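Local coordinates for protein formimidoylglutamase (Bacillus subtilis, PDB 3M1R) that catalyses the manganese-dependent hydrolysis of N-formimidoyl-L-glutamate to L-glutamate and formamide, a step of histidine degradation, at residues 183-192 / 207-217; 251-259 / 290-301. All coordinates share one frame; numbering follows the deposited sequence.

Interaction 1. Residues 183-192 / 207-217; sequences GQHLIQLGIR and HNVNIHTMDMI
Asn-210 meets the 183-192 segment through both its backbone and its carboxamide. Its main-chain N and O pair with Leu-186 O and Gln-188 N as rungs of a parallel ladder, which His-212 continues: His-212 N donates to Gln-188 O at 2.9 Å, and His-212 O accepts from Gly-190 N. The carboxamide adds a link. With CG beside the backbone N (chi1 -56°), Asn-210 ND2 reaches back to 2.9 Å from Gln-184 O, above the plane of that carbonyl though close to the plane of the amide itself. Leu-186 O receives a sound backbone bond and a weak side-chain bond from the same asparagine. Beyond Leu-189 the register slips by one residue in a beta bulge: His-212 O also takes a weak bond from Ile-191 N, and Ile-191 O accepts from Met-214 N at 3.0 Å, where the strand gives way to helix 214-220. Thr-213 is the N-cap, its OG1 accepting from Met-216 N at 3.1 Å; both methionines are selenomethionines. Packing continues beside the ladder. Val-209 CG1 lies 3.6 Å from Gln-188 CG, the two side chains crossing nearly at right angles, while CG2 of Val-209 meets Leu-186 CD1; the Gln-188 amide ends on His-156 and Gln-151. On the sheet face opposite Gln-188 and Ile-211, Leu-189 runs alongside His-212, its CD2 lying 4.0 Å from His-212 CB. At the bulge, Ile-191 CG1 packs 3.7 Å from Ile-211 CG2, and Ile-217 CD1 presses to 3.3 Å from Gly-190 N; Gly-190 has positive phi (102°), at which a CB would jam against the preceding carbonyl. Helix 198-206 connects the two strands, making a beta-alpha-beta unit at what is, within this chain, the 210-213 edge of the parallel sheet, part of the alpha/beta fold of the arginase family.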
loop_
_atom_site.group_PDB
_atom_site.type_symbol
_atom_site.label_atom_id
_atom_site.label_comp_id
_atom_site.label_asym_id
_atom_site.label_seq_id
_atom_site.Cartn_x
_atom_site.Cartn_y
_atom_site.Cartn_z
ATOM N N GLY D 183 42.869 10.043 4.917
ATOM C CA GLY D 183 41.843 11.043 4.687
ATOM C C GLY D 183 41.908 11.727 3.331
ATOM O O GLY D 183 40.877 11.943 2.683
ATOM N N GLN D 184 43.116 12.062 2.887
ATOM C CA GLN D 184 43.252 12.775 1.621
ATOM C C GLN D 184 43.082 11.870 0.403
ATOM O O GLN D 184 43.093 12.347 -0.727
ATOM C CB GLN D 184 44.572 13.529 1.546
ATOM C CG GLN D 184 45.774 12.648 1.286
ATOM C CD GLN D 184 46.485 12.253 2.554
ATOM O OE1 GLN D 184 45.878 12.187 3.626
ATOM N NE2 GLN D 184 47.787 11.997 2.446
ATOM N N HIS D 185 42.928 10.570 0.633
ATOM C CA HIS D 185 42.662 9.625 -0.454
ATOM C C HIS D 185 41.188 9.283 -0.528
ATOM O O HIS D 185 40.799 8.370 -1.250
ATOM C CB HIS D 185 43.440 8.333 -0.250
ATOM C CG HIS D 185 44.908 8.543 -0.093
ATOM N ND1 HIS D 185 45.711 7.669 0.607
ATOM C CD2 HIS D 185 45.718 9.532 -0.538
ATOM C CE1 HIS D 185 46.957 8.110 0.579
ATOM N NE2 HIS D 185 46.988 9.238 -0.106
ATOM N N LEU D 186 40.386 10.017 0.234
ATOM C CA LEU D 186 38.947 9.809 0.315
ATOM C C LEU D 186 38.310 10.971 -0.410
ATOM O O LEU D 186 38.544 12.125 -0.048
ATOM C CB LEU D 186 38.495 9.835 1.778
ATOM C CG LEU D 186 37.296 8.994 2.247
ATOM C CD1 LEU D 186 36.611 9.646 3.430
ATOM C CD2 LEU D 186 36.305 8.754 1.139
ATOM N N ILE D 187 37.531 10.675 -1.445
ATOM C CA ILE D 187 36.753 11.697 -2.135
ATOM C C ILE D 187 35.252 11.494 -1.866
ATOM O O ILE D 187 34.649 10.512 -2.322
ATOM C CB ILE D 187 37.031 11.670 -3.647
ATOM C CG1 ILE D 187 38.499 11.965 -3.908
ATOM C CG2 ILE D 187 36.198 12.688 -4.369
ATOM C CD1 ILE D 187 38.908 11.581 -5.276
ATOM N N GLN D 188 34.652 12.421 -1.119
ATOM C CA GLN D 188 33.228 12.337 -0.808
ATOM C C GLN D 188 32.471 13.194 -1.791
ATOM O O GLN D 188 32.715 14.393 -1.881
ATOM C CB GLN D 188 32.934 12.797 0.624
ATOM C CG GLN D 188 33.693 12.025 1.691
ATOM C CD GLN D 188 33.232 12.375 3.106
ATOM O OE1 GLN D 188 33.067 13.550 3.451
ATOM N NE2 GLN D 188 33.045 11.353 3.934
ATOM N N LEU D 189 31.548 12.578 -2.521
ATOM C CA LEU D 189 30.820 13.277 -3.570
ATOM C C LEU D 189 29.346 13.309 -3.217
ATOM O O LEU D 189 28.743 12.262 -2.979
ATOM C CB LEU D 189 31.027 12.574 -4.928
ATOM C CG LEU D 189 32.451 12.501 -5.496
ATOM C CD1 LEU D 189 32.534 11.491 -6.637
ATOM C CD2 LEU D 189 32.926 13.874 -5.976
ATOM N N GLY D 190 28.771 14.508 -3.174
ATOM C CA GLY D 190 27.340 14.674 -2.951
ATOM C C GLY D 190 26.938 15.080 -1.549
ATOM O O GLY D 190 25.744 15.041 -1.215
ATOM N N ILE D 191 27.918 15.475 -0.726
ATOM C CA ILE D 191 27.636 15.847 0.674
ATOM C C ILE D 191 26.568 16.940 0.677
ATOM O O ILE D 191 26.718 17.973 0.031
ATOM C CB ILE D 191 28.903 16.329 1.421
ATOM C CG1 ILE D 191 29.940 15.197 1.537
ATOM C CG2 ILE D 191 28.543 16.863 2.785
ATOM C CD1 ILE D 191 29.398 13.934 2.197
ATOM N N ARG D 192 25.479 16.712 1.395
ATOM C CA ARG D 192 24.276 17.500 1.167
ATOM C C ARG D 192 23.988 18.456 2.319
ATOM O O ARG D 192 24.129 18.093 3.478
ATOM C CB ARG D 192 23.083 16.562 0.911
ATOM C CG ARG D 192 21.875 17.240 0.278
ATOM C CD ARG D 192 20.679 16.304 0.287
ATOM N NE ARG D 192 20.919 15.129 -0.553
ATOM C CZ ARG D 192 20.043 14.144 -0.722
ATOM N NH1 ARG D 192 18.865 14.192 -0.106
ATOM N NH2 ARG D 192 20.336 13.115 -1.514
ATOM N N HIS D 207 41.008 15.536 9.075
ATOM C CA HIS D 207 41.615 14.375 8.454
ATOM C C HIS D 207 41.915 14.593 6.978
ATOM O O HIS D 207 42.357 13.671 6.299
ATOM C CB HIS D 207 40.705 13.157 8.633
ATOM C CG HIS D 207 41.016 12.350 9.851
ATOM N ND1 HIS D 207 40.579 12.701 11.111
ATOM C CD2 HIS D 207 41.728 11.208 10.007
ATOM C CE1 HIS D 207 41.007 11.814 11.991
ATOM N NE2 HIS D 207 41.707 10.897 11.345
ATOM N N ASN D 208 41.665 15.806 6.488
ATOM C CA ASN D 208 41.934 16.158 5.089
ATOM C C ASN D 208 41.148 15.332 4.077
ATOM O O ASN D 208 41.693 14.893 3.055
ATOM C CB ASN D 208 43.432 16.071 4.773
ATOM C CG ASN D 208 44.247 17.036 5.593
ATOM O OD1 ASN D 208 44.105 18.251 5.462
ATOM N ND2 ASN D 208 45.100 16.503 6.457
ATOM N N VAL D 209 39.867 15.127 4.361
ATOM C CA VAL D 209 38.994 14.470 3.402
ATOM C C VAL D 209 38.627 15.469 2.303
ATOM O O VAL D 209 38.437 16.665 2.561
ATOM C CB VAL D 209 37.742 13.861 4.098
ATOM C CG1 VAL D 209 36.665 13.422 3.074
ATOM C CG2 VAL D 209 38.161 12.685 4.965
ATOM N N ASN D 210 38.559 14.978 1.073
ATOM C CA ASN D 210 38.146 15.794 -0.056
ATOM C C ASN D 210 36.632 15.838 -0.144
ATOM O O ASN D 210 35.993 14.880 -0.590
ATOM C CB ASN D 210 38.719 15.236 -1.353
ATOM C CG ASN D 210 40.223 15.107 -1.309
ATOM O OD1 ASN D 210 40.945 16.100 -1.194
ATOM N ND2 ASN D 210 40.706 13.878 -1.392
ATOM N N ILE D 211 36.065 16.963 0.265
ATOM C CA ILE D 211 34.622 17.085 0.334
ATOM C C ILE D 211 34.056 17.890 -0.832
ATOM O O ILE D 211 34.453 19.022 -1.069
ATOM C CB ILE D 211 34.194 17.710 1.660
ATOM C CG1 ILE D 211 34.814 16.924 2.811
ATOM C CG2 ILE D 211 32.658 17.742 1.762
ATOM C CD1 ILE D 211 35.007 17.742 4.073
ATOM N N HIS D 212 33.123 17.290 -1.556
ATOM C CA HIS D 212 32.434 17.975 -2.646
ATOM C C HIS D 212 30.926 17.980 -2.422
ATOM O O HIS D 212 30.245 16.971 -2.641
ATOM C CB HIS D 212 32.801 17.325 -3.978
ATOM C CG HIS D 212 34.273 17.336 -4.238
ATOM N ND1 HIS D 212 34.873 18.250 -5.074
ATOM C CD2 HIS D 212 35.272 16.585 -3.718
ATOM C CE1 HIS D 212 36.177 18.045 -5.077
ATOM N NE2 HIS D 212 36.446 17.042 -4.260
ATOM N N THR D 213 30.413 19.124 -1.979
ATOM C CA THR D 213 28.990 19.262 -1.690
ATOM C C THR D 213 28.142 19.204 -2.955
ATOM O O THR D 213 28.657 19.246 -4.080
ATOM C CB THR D 213 28.692 20.570 -0.945
ATOM O OG1 THR D 213 28.925 21.677 -1.822
ATOM C CG2 THR D 213 29.597 20.700 0.272
HETATM N N MSE D 214 26.840 19.052 -2.753
HETATM C CA MSE D 214 25.861 19.106 -3.825
HETATM C C MSE D 214 25.913 20.484 -4.456
HETATM O O MSE D 214 25.683 20.630 -5.655
HETATM C CB MSE D 214 24.455 18.853 -3.265
HETATM C CG MSE D 214 24.133 17.372 -3.052
HETATM SE SE MSE D 214 24.331 16.278 -4.678
HETATM C CE MSE D 214 23.289 17.357 -5.916
ATOM N N ASP D 215 26.223 21.493 -3.641
ATOM C CA ASP D 215 26.259 22.872 -4.108
ATOM C C ASP D 215 27.389 23.024 -5.116
ATOM O O ASP D 215 27.201 23.591 -6.198
ATOM C CB ASP D 215 26.471 23.838 -2.931
ATOM C CG ASP D 215 25.660 25.134 -3.067
ATOM O OD1 ASP D 215 24.507 25.162 -2.582
ATOM O OD2 ASP D 215 26.175 26.125 -3.638
HETATM N N MSE D 216 28.563 22.509 -4.753
HETATM C CA MSE D 216 29.742 22.569 -5.618
HETATM C C MSE D 216 29.509 21.771 -6.893
HETATM O O MSE D 216 29.847 22.221 -7.987
HETATM C CB MSE D 216 30.973 22.028 -4.887
HETATM C CG MSE D 216 31.462 22.912 -3.738
HETATM SE SE MSE D 216 32.560 21.944 -2.444
HETATM C CE MSE D 216 33.959 21.331 -3.660
ATOM N N ILE D 217 28.922 20.587 -6.735
ATOM C CA ILE D 217 28.670 19.681 -7.849
ATOM C C ILE D 217 27.685 20.319 -8.820
ATOM O O ILE D 217 27.805 20.158 -10.027
ATOM C CB ILE D 217 28.133 18.325 -7.333
ATOM C CG1 ILE D 217 29.256 17.544 -6.662
ATOM C CG2 ILE D 217 27.538 17.498 -8.448
ATOM C CD1 ILE D 217 28.774 16.387 -5.839
#

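Interaction 2. Residues 251-259 / 290-301; sequences QSHAPGCPA and EVDPTLDFRDMT
Thr-301 OG1 is held from two sides of the contact: it accepts from Gly-256 N at 3.0 Å and donates to Asp-296 OD1 at 2.6 Å, coming from above the carboxylate plane. The CG of Asp-296 lies opposite its backbone N (chi1 -152°), which turns the carboxylate to Thr-301, and Asp-296 OD2 uses its syn lone pair for Thr-301 N (2.6 Å). One carboxylate thus holds both backbone and hydroxyl of a residue at the start of helix 300-318. Without it, as with an alanine here, Thr-301 N is likely to lose its mate and the hydroxyl to be freed to turn away from Gly-256 N. The type I turn 254-257 has a second anchor in Asp-292 N, which donates to Gly-256 O at 2.7 Å, nearly in line with the carbonyl bond. In this arginase-family fold the Glu-290 end of the contact lies beside the metal centre: Glu-290 OE1 bonds Asn-130 N, while OE2 reaches Ala-259 N through a water. The ring of Pro-258 lies across Glu-290, its CD 3.2 Å from Glu-290 O. Pro-255 CD touches CE of Met-300, a selenomethionine, at 3.8 Å, and Pro-255 O accepts from Arg-298 of a neighbouring subunit.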
loop_
_atom_site.group_PDB
_atom_site.type_symbol
_atom_site.label_atom_id
_atom_site.label_comp_id
_atom_site.label_asym_id
_atom_site.label_seq_id
_atom_site.Cartn_x
_atom_site.Cartn_y
_atom_site.Cartn_z
ATOM N N GLN D 251 15.432 12.097 -3.296
ATOM C CA GLN D 251 14.345 11.200 -2.890
ATOM C C GLN D 251 13.428 10.846 -4.053
ATOM O O GLN D 251 12.913 9.734 -4.120
ATOM C CB GLN D 251 13.555 11.739 -1.685
ATOM C CG GLN D 251 12.900 13.090 -1.870
ATOM C CD GLN D 251 12.215 13.560 -0.594
ATOM O OE1 GLN D 251 12.360 12.944 0.459
ATOM N NE2 GLN D 251 11.467 14.642 -0.684
ATOM N N SER D 252 13.243 11.764 -4.998
ATOM C CA SER D 252 12.354 11.448 -6.124
ATOM C C SER D 252 12.911 10.338 -7.033
ATOM O O SER D 252 12.145 9.668 -7.721
ATOM C CB SER D 252 11.974 12.704 -6.924
ATOM O OG SER D 252 13.116 13.315 -7.516
ATOM N N HIS D 253 14.234 10.140 -7.010
ATOM C CA HIS D 253 14.902 9.123 -7.832
ATOM C C HIS D 253 15.218 7.844 -7.056
ATOM O O HIS D 253 15.349 6.776 -7.651
ATOM C CB HIS D 253 16.206 9.682 -8.454
ATOM C CG HIS D 253 15.978 10.635 -9.578
ATOM N ND1 HIS D 253 16.546 10.478 -10.831
ATOM C CD2 HIS D 253 15.208 11.755 -9.655
ATOM C CE1 HIS D 253 16.148 11.463 -11.618
ATOM N NE2 HIS D 253 15.336 12.245 -10.934
ATOM N N ALA D 254 15.344 7.949 -5.734
ATOM C CA ALA D 254 15.550 6.770 -4.883
ATOM C C ALA D 254 14.680 6.818 -3.624
ATOM O O ALA D 254 15.188 7.089 -2.540
ATOM C CB ALA D 254 17.028 6.644 -4.496
ATOM N N PRO D 255 13.364 6.562 -3.764
ATOM C CA PRO D 255 12.470 6.650 -2.597
ATOM C C PRO D 255 12.728 5.522 -1.614
ATOM O O PRO D 255 12.231 5.561 -0.514
ATOM C CB PRO D 255 11.064 6.489 -3.213
ATOM C CG PRO D 255 11.289 5.694 -4.459
ATOM C CD PRO D 255 12.616 6.272 -5.005
ATOM N N GLY D 256 13.493 4.515 -2.019
ATOM C CA GLY D 256 13.726 3.366 -1.165
ATOM C C GLY D 256 14.977 3.396 -0.309
ATOM O O GLY D 256 15.434 2.340 0.113
ATOM N N CYS D 257 15.558 4.573 -0.070
ATOM C CA CYS D 257 16.684 4.664 0.869
ATOM C C CYS D 257 16.175 5.089 2.245
ATOM O O CYS D 257 15.289 5.942 2.342
ATOM C CB CYS D 257 17.728 5.673 0.389
ATOM S SG CYS D 257 18.445 5.298 -1.243
ATOM N N PRO D 258 16.745 4.519 3.318
ATOM C CA PRO D 258 16.271 4.972 4.628
ATOM C C PRO D 258 16.308 6.491 4.770
ATOM O O PRO D 258 15.263 7.088 5.032
ATOM C CB PRO D 258 17.219 4.261 5.606
ATOM C CG PRO D 258 17.609 2.969 4.834
ATOM C CD PRO D 258 17.779 3.472 3.430
ATOM N N ALA D 259 17.459 7.120 4.565
ATOM C CA ALA D 259 17.539 8.568 4.745
ATOM C C ALA D 259 17.246 9.328 3.452
ATOM O O ALA D 259 18.157 9.671 2.722
ATOM C CB ALA D 259 18.906 8.973 5.319
ATOM N N GLU D 290 22.684 0.936 1.157
ATOM C CA GLU D 290 21.570 1.747 1.623
ATOM C C GLU D 290 20.319 1.672 0.755
ATOM O O GLU D 290 19.436 2.515 0.849
ATOM C CB GLU D 290 22.021 3.188 1.912
ATOM C CG GLU D 290 22.983 3.275 3.110
ATOM C CD GLU D 290 22.323 2.932 4.481
ATOM O OE1 GLU D 290 22.878 2.112 5.248
ATOM O OE2 GLU D 290 21.259 3.497 4.812
ATOM N N VAL D 291 20.219 0.629 -0.059
ATOM C CA VAL D 291 18.943 0.331 -0.699
ATOM C C VAL D 291 18.026 -0.427 0.264
ATOM O O VAL D 291 18.416 -1.448 0.825
ATOM C CB VAL D 291 19.148 -0.477 -1.980
ATOM C CG1 VAL D 291 17.807 -0.899 -2.584
ATOM C CG2 VAL D 291 19.964 0.341 -2.970
ATOM N N ASP D 292 16.801 0.057 0.450
ATOM C CA ASP D 292 15.862 -0.647 1.319
ATOM C C ASP D 292 14.566 -0.989 0.565
ATOM O O ASP D 292 13.660 -0.172 0.433
ATOM C CB ASP D 292 15.591 0.166 2.594
ATOM C CG ASP D 292 14.760 -0.609 3.641
ATOM O OD1 ASP D 292 14.155 -1.649 3.294
ATOM O OD2 ASP D 292 14.712 -0.159 4.814
ATOM N N PRO D 293 14.484 -2.213 0.067
ATOM C CA PRO D 293 13.318 -2.660 -0.691
ATOM C C PRO D 293 11.997 -2.489 0.065
ATOM O O PRO D 293 10.986 -2.286 -0.605
ATOM C CB PRO D 293 13.586 -4.155 -0.884
ATOM C CG PRO D 293 15.047 -4.319 -0.684
ATOM C CD PRO D 293 15.469 -3.289 0.276
ATOM N N THR D 294 11.983 -2.597 1.401
ATOM C CA THR D 294 10.719 -2.480 2.160
ATOM C C THR D 294 10.241 -1.036 2.207
ATOM O O THR D 294 9.109 -0.759 2.580
ATOM C CB THR D 294 10.847 -2.987 3.622
ATOM O OG1 THR D 294 11.738 -2.131 4.363
ATOM C CG2 THR D 294 11.386 -4.381 3.644
ATOM N N LEU D 295 11.108 -0.106 1.836
ATOM C CA LEU D 295 10.730 1.298 1.846
ATOM C C LEU D 295 10.477 1.790 0.406
ATOM O O LEU D 295 10.095 2.949 0.204
ATOM C CB LEU D 295 11.859 2.121 2.465
ATOM C CG LEU D 295 11.871 2.579 3.921
ATOM C CD1 LEU D 295 10.758 1.956 4.775
ATOM C CD2 LEU D 295 13.240 2.337 4.504
ATOM N N ASP D 296 10.683 0.914 -0.590
ATOM C CA ASP D 296 10.756 1.365 -1.995
ATOM C C ASP D 296 9.380 1.485 -2.652
ATOM O O ASP D 296 8.415 0.856 -2.221
ATOM C CB ASP D 296 11.629 0.414 -2.823
ATOM C CG ASP D 296 12.314 1.105 -4.028
ATOM O OD1 ASP D 296 12.211 2.353 -4.175
ATOM O OD2 ASP D 296 12.997 0.383 -4.809
ATOM N N PHE D 297 9.284 2.285 -3.707
ATOM C CA PHE D 297 8.111 2.188 -4.555
ATOM C C PHE D 297 8.390 1.195 -5.670
ATOM O O PHE D 297 9.312 1.388 -6.453
ATOM C CB PHE D 297 7.681 3.526 -5.143
ATOM C CG PHE D 297 6.446 3.412 -5.973
ATOM C CD1 PHE D 297 6.531 3.250 -7.354
ATOM C CD2 PHE D 297 5.202 3.384 -5.370
ATOM C CE1 PHE D 297 5.383 3.105 -8.118
ATOM C CE2 PHE D 297 4.040 3.245 -6.132
ATOM C CZ PHE D 297 4.135 3.110 -7.513
ATOM N N ARG D 298 7.545 0.173 -5.769
ATOM C CA ARG D 298 7.831 -0.991 -6.583
ATOM C C ARG D 298 9.256 -1.386 -6.229
ATOM O O ARG D 298 9.556 -1.559 -5.042
ATOM C CB ARG D 298 7.631 -0.694 -8.077
ATOM C CG ARG D 298 6.149 -0.403 -8.433
ATOM C CD ARG D 298 5.987 0.048 -9.873
ATOM N NE ARG D 298 6.375 -1.001 -10.818
ATOM C CZ ARG D 298 6.369 -0.846 -12.143
ATOM N NH1 ARG D 298 6.012 0.313 -12.671
ATOM N NH2 ARG D 298 6.707 -1.854 -12.942
ATOM N N ASP D 299 10.139 -1.501 -7.218
ATOM C CA ASP D 299 11.555 -1.748 -6.918
ATOM C C ASP D 299 12.462 -0.735 -7.624
ATOM O O ASP D 299 13.577 -1.062 -8.017
ATOM C CB ASP D 299 11.971 -3.180 -7.290
ATOM C CG ASP D 299 11.855 -3.470 -8.798
ATOM O OD1 ASP D 299 11.139 -2.730 -9.510
ATOM O OD2 ASP D 299 12.475 -4.452 -9.279
HETATM N N MSE D 300 11.965 0.488 -7.752
HETATM C CA MSE D 300 12.649 1.575 -8.443
HETATM C C MSE D 300 14.079 1.738 -8.021
HETATM O O MSE D 300 14.930 2.014 -8.854
HETATM C CB MSE D 300 11.984 2.906 -8.146
HETATM C CG MSE D 300 10.781 3.230 -9.018
HETATM SE SE MSE D 300 9.959 4.914 -8.412
HETATM C CE MSE D 300 11.506 6.093 -8.636
ATOM N N THR D 301 14.325 1.637 -6.719
ATOM C CA THR D 301 15.639 1.920 -6.183
ATOM C C THR D 301 16.567 0.731 -6.399
ATOM O O THR D 301 17.756 0.909 -6.601
ATOM C CB THR D 301 15.582 2.358 -4.694
ATOM O OG1 THR D 301 14.596 3.396 -4.537
ATOM C CG2 THR D 301 16.943 2.910 -4.275
HETATM O O HOH W 1 19.947 6.016 4.060
#

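Interaction 1 is strand pairing at one edge of the parallel sheet as it stands within this chain, whereas interaction 2 joins loops that follow two inner strands, 239-245 and 283-289. Their centres lie about 24 Å apart and their nearest atoms about 5 Å, without touching; along the chain the first closes before the second opens. Both approach the metal site. The side chain of Ile-191 is about 5 Å from that of the metal ligand Asp-153 and about 8 Å from a bound calcium ion, while the side chain of Glu-290 comes within about 3 Å of those of the ligands Asn-130 and Asp-245. Calcium occupies the centre in this crystal; manganese is the natural cofactor.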